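Local coordinates for protein cysteine desulfurase (Thermococcus onnurineus, PDB 5B89) that probably uses pyridoxal 5'-phosphate to take sulfur from L-cysteine and pass it to a sulfur carrier, releasing L-alanine, at residues R64-H68 and T288-G292. Numbering follows the deposited sequence.
Sequences RANVH and TPNIG. With PLP (pyridoxal-5'-phosphate), chain D.
Thr-288 carries one subunit's chain into the cofactor site of the other, and the loop 64-68 fixes its hydroxyl. Across the segments the nearest CA atoms are Asn-66 and Thr-288, 7.2 Å apart. Asn-66 is extended (phi/psi -85/164), chi1 between wells at -146° and chi2 -37°; its OD1 accepts from Val-67 N (2.8 Å), while ND2 donates to Thr-288 OG1 (3.0 Å, 166°) and Ala-44 O of the second subunit. With chi1 m, Thr-288 OG1 donates onward to PLP O1P (2.7 Å), as does Thr-288 N (2.9 Å, 158°). Gln-213, Ser-233, Ser-107 and His-235 of the second subunit also bind this PLP: the composite, dimer-interface site of fold-type I PLP enzymes. Asn-66 touches the bound alanine.

Beside these hydrogen bonds, Val-67 (chi1 m) points toward 288-292, its CG2 4.1 Å from Pro-289 CD and CG1 3.8 Å from Ile-291 CD1. Ile-291 (m, t) CD1 also lies 3.8 Å from Ala-65 O. Asn-290, centre of an inverse gamma turn (phi/psi -79/80; weak Ile-291 N to Pro-289 O hydrogen bond, 2.8 Å), N-caps helix 291-307 through OD1 to Gly-293 N. The loop joins helices 50-62 and 73-93; Tyr-82 of the latter packs on Val-67 and Pro-289.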
ATOM      1  N   ARG B  64       5.295 -12.319  13.578  1.00 13.39           N
ATOM      2  CA  ARG B  64       5.797 -11.687  12.404  1.00 12.16           C
ATOM      3  C   ARG B  64       6.319 -12.643  11.361  1.00 14.06           C
ATOM      4  O   ARG B  64       7.270 -13.353  11.589  1.00 15.60           O
ATOM      5  CB  ARG B  64       6.878 -10.672  12.839  1.00 13.14           C
ATOM      6  CG  ARG B  64       7.431  -9.812  11.728  1.00 14.43           C
ATOM      7  CD  ARG B  64       6.479  -8.795  11.126  1.00 13.24           C
ATOM      8  NE  ARG B  64       7.303  -7.937  10.310  1.00 12.80           N
ATOM      9  CZ  ARG B  64       7.517  -8.037   9.022  1.00 11.59           C
ATOM     10  NH1 ARG B  64       8.461  -7.305   8.488  1.00 12.66           N
ATOM     11  NH2 ARG B  64       6.805  -8.823   8.269  1.00 13.88           N
ATOM     12  N   ALA B  65       5.701 -12.610  10.194  1.00 12.71           N
ATOM     13  CA  ALA B  65       6.107 -13.427   9.103  1.00 11.62           C
ATOM     14  C   ALA B  65       5.343 -13.044   7.873  1.00 12.63           C
ATOM     15  O   ALA B  65       4.440 -12.348   7.983  1.00 12.36           O
ATOM     16  CB  ALA B  65       5.833 -14.897   9.425  1.00 12.59           C
ATOM     17  N   ASN B  66       5.775 -13.575   6.748  1.00 12.63           N
ATOM     18  CA  ASN B  66       5.127 -13.400   5.486  1.00 12.54           C
ATOM     19  C   ASN B  66       4.013 -14.471   5.387  1.00 15.13           C
ATOM     20  O   ASN B  66       3.999 -15.388   6.125  1.00 15.40           O
ATOM     21  CB  ASN B  66       6.089 -13.430   4.295  1.00 13.23           C
ATOM     22  CG  ASN B  66       5.645 -12.504   3.183  1.00 13.73           C
ATOM     23  OD1 ASN B  66       4.468 -12.379   2.933  1.00 13.48           O
ATOM     24  ND2 ASN B  66       6.570 -11.923   2.502  1.00 13.30           N
ATOM     25  N   VAL B  67       3.098 -14.293   4.457  1.00 13.84           N
ATOM     26  CA  VAL B  67       1.983 -15.195   4.341  1.00 15.12           C
ATOM     27  C   VAL B  67       2.184 -16.239   3.288  1.00 21.80           C
ATOM     28  O   VAL B  67       3.239 -16.763   3.170  1.00 24.23           O
ATOM     29  CB  VAL B  67       0.684 -14.404   4.157  1.00 12.21           C
ATOM     30  CG1 VAL B  67       0.407 -13.624   5.401  1.00 14.19           C
ATOM     31  CG2 VAL B  67       0.755 -13.417   3.005  1.00 14.51           C
ATOM     32  N   HIS B  68       1.155 -16.576   2.567  1.00 20.47           N
ATOM     33  CA  HIS B  68       1.278 -17.575   1.507  1.00 27.57           C
ATOM     34  C   HIS B  68       1.650 -18.970   1.959  1.00 28.19           C
ATOM     35  O   HIS B  68       2.364 -19.652   1.274  1.00 30.99           O
ATOM     36  CB  HIS B  68       2.200 -17.110   0.388  1.00 32.98           C
ATOM     37  CG  HIS B  68       1.616 -15.993  -0.429  1.00 41.48           C
ATOM     38  ND1 HIS B  68       0.604 -16.178  -1.349  1.00 49.91           N
ATOM     39  CD2 HIS B  68       1.876 -14.668  -0.422  1.00 45.29           C
ATOM     40  CE1 HIS B  68       0.286 -15.016  -1.884  1.00 53.29           C
ATOM     41  NE2 HIS B  68       1.034 -14.083  -1.322  1.00 48.02           N
ATOM     42  N   THR B 288       4.116  -8.976  -1.470  1.00 11.72           N
ATOM     43  CA  THR B 288       3.741  -9.092  -0.114  1.00 11.32           C
ATOM     44  C   THR B 288       2.687  -8.084   0.262  1.00  9.69           C
ATOM     45  O   THR B 288       2.877  -6.897   0.124  1.00 10.62           O
ATOM     46  CB  THR B 288       4.965  -8.848   0.814  1.00 10.05           C
ATOM     47  OG1 THR B 288       6.011  -9.792   0.451  1.00 11.46           O
ATOM     48  CG2 THR B 288       4.676  -8.937   2.266  1.00 10.92           C
ATOM     49  N   PRO B 289       1.485  -8.528   0.719  1.00 11.62           N
ATOM     50  CA  PRO B 289       0.499  -7.578   1.164  1.00 11.53           C
ATOM     51  C   PRO B 289       0.820  -6.768   2.331  1.00 11.52           C
ATOM     52  O   PRO B 289       1.785  -7.121   3.041  1.00 10.91           O
ATOM     53  CB  PRO B 289      -0.767  -8.403   1.382  1.00 13.50           C
ATOM     54  CG  PRO B 289      -0.319  -9.792   1.200  1.00 16.67           C
ATOM     55  CD  PRO B 289       1.128  -9.917   0.972  1.00 13.14           C
ATOM     56  N   ASN B 290       0.029  -5.731   2.653  1.00 10.17           N
ATOM     57  CA  ASN B 290       0.184  -5.090   3.903  1.00 10.18           C
ATOM     58  C   ASN B 290      -0.479  -5.904   4.992  1.00  9.63           C
ATOM     59  O   ASN B 290      -1.617  -5.631   5.426  1.00 10.24           O
ATOM     60  CB  ASN B 290      -0.406  -3.711   3.889  1.00  9.97           C
ATOM     61  CG  ASN B 290      -0.119  -2.948   5.086  1.00  9.95           C
ATOM     62  OD1 ASN B 290       0.484  -3.433   6.029  1.00 10.66           O
ATOM     63  ND2 ASN B 290      -0.569  -1.641   5.141  1.00 11.14           N
ATOM     64  N   ILE B 291       0.255  -6.944   5.435  1.00  9.56           N
ATOM     65  CA  ILE B 291      -0.291  -7.908   6.380  1.00  9.33           C
ATOM     66  C   ILE B 291      -0.688  -7.217   7.671  1.00  9.96           C
ATOM     67  O   ILE B 291      -1.793  -7.376   8.235  1.00  9.74           O
ATOM     68  CB  ILE B 291       0.736  -9.009   6.644  1.00 11.26           C
ATOM     69  CG1 ILE B 291       1.052  -9.674   5.351  1.00 11.38           C
ATOM     70  CG2 ILE B 291       0.233  -9.986   7.718  1.00 10.89           C
ATOM     71  CD1 ILE B 291       2.389 -10.395   5.390  1.00 12.34           C
ATOM     72  N   GLY B 292       0.168  -6.362   8.243  1.00  9.57           N
ATOM     73  CA  GLY B 292      -0.127  -5.651   9.438  1.00  9.64           C
ATOM     74  C   GLY B 292      -1.328  -4.750   9.310  1.00  9.10           C
ATOM     75  O   GLY B 292      -2.091  -4.611  10.235  1.00 11.17           O
TER
HETATM   76  N1  PLP D 401      12.255  -9.193  -5.944  1.00 24.68           N
HETATM   77  C2  PLP D 401      13.055  -9.826  -5.109  1.00 26.06           C
HETATM   78  C2A PLP D 401      14.504 -10.060  -5.540  1.00 25.98           C
HETATM   79  C3  PLP D 401      12.571 -10.291  -3.803  1.00 30.63           C
HETATM   80  O3  PLP D 401      13.347 -10.920  -2.904  1.00 32.10           O
HETATM   81  C4  PLP D 401      11.181  -9.923  -3.480  1.00 25.63           C
HETATM   82  C4A PLP D 401      10.527 -10.304  -2.160  1.00 36.30           C
HETATM   83  C5  PLP D 401      10.446  -9.186  -4.500  1.00 24.25           C
HETATM   84  C6  PLP D 401      10.986  -8.811  -5.683  1.00 24.24           C
HETATM   85  C5A PLP D 401       9.023  -8.799  -4.167  1.00 24.15           C
HETATM   86  O4P PLP D 401       9.023  -8.098  -2.840  1.00 18.03           O
HETATM   87  P   PLP D 401       7.565  -7.759  -2.287  1.00 12.98           P
HETATM   88  O1P PLP D 401       6.961  -9.130  -1.986  1.00 17.33           O
HETATM   89  O2P PLP D 401       6.827  -7.155  -3.351  1.00 12.05           O
HETATM   90  O3P PLP D 401       7.783  -7.020  -1.063  1.00 16.45           O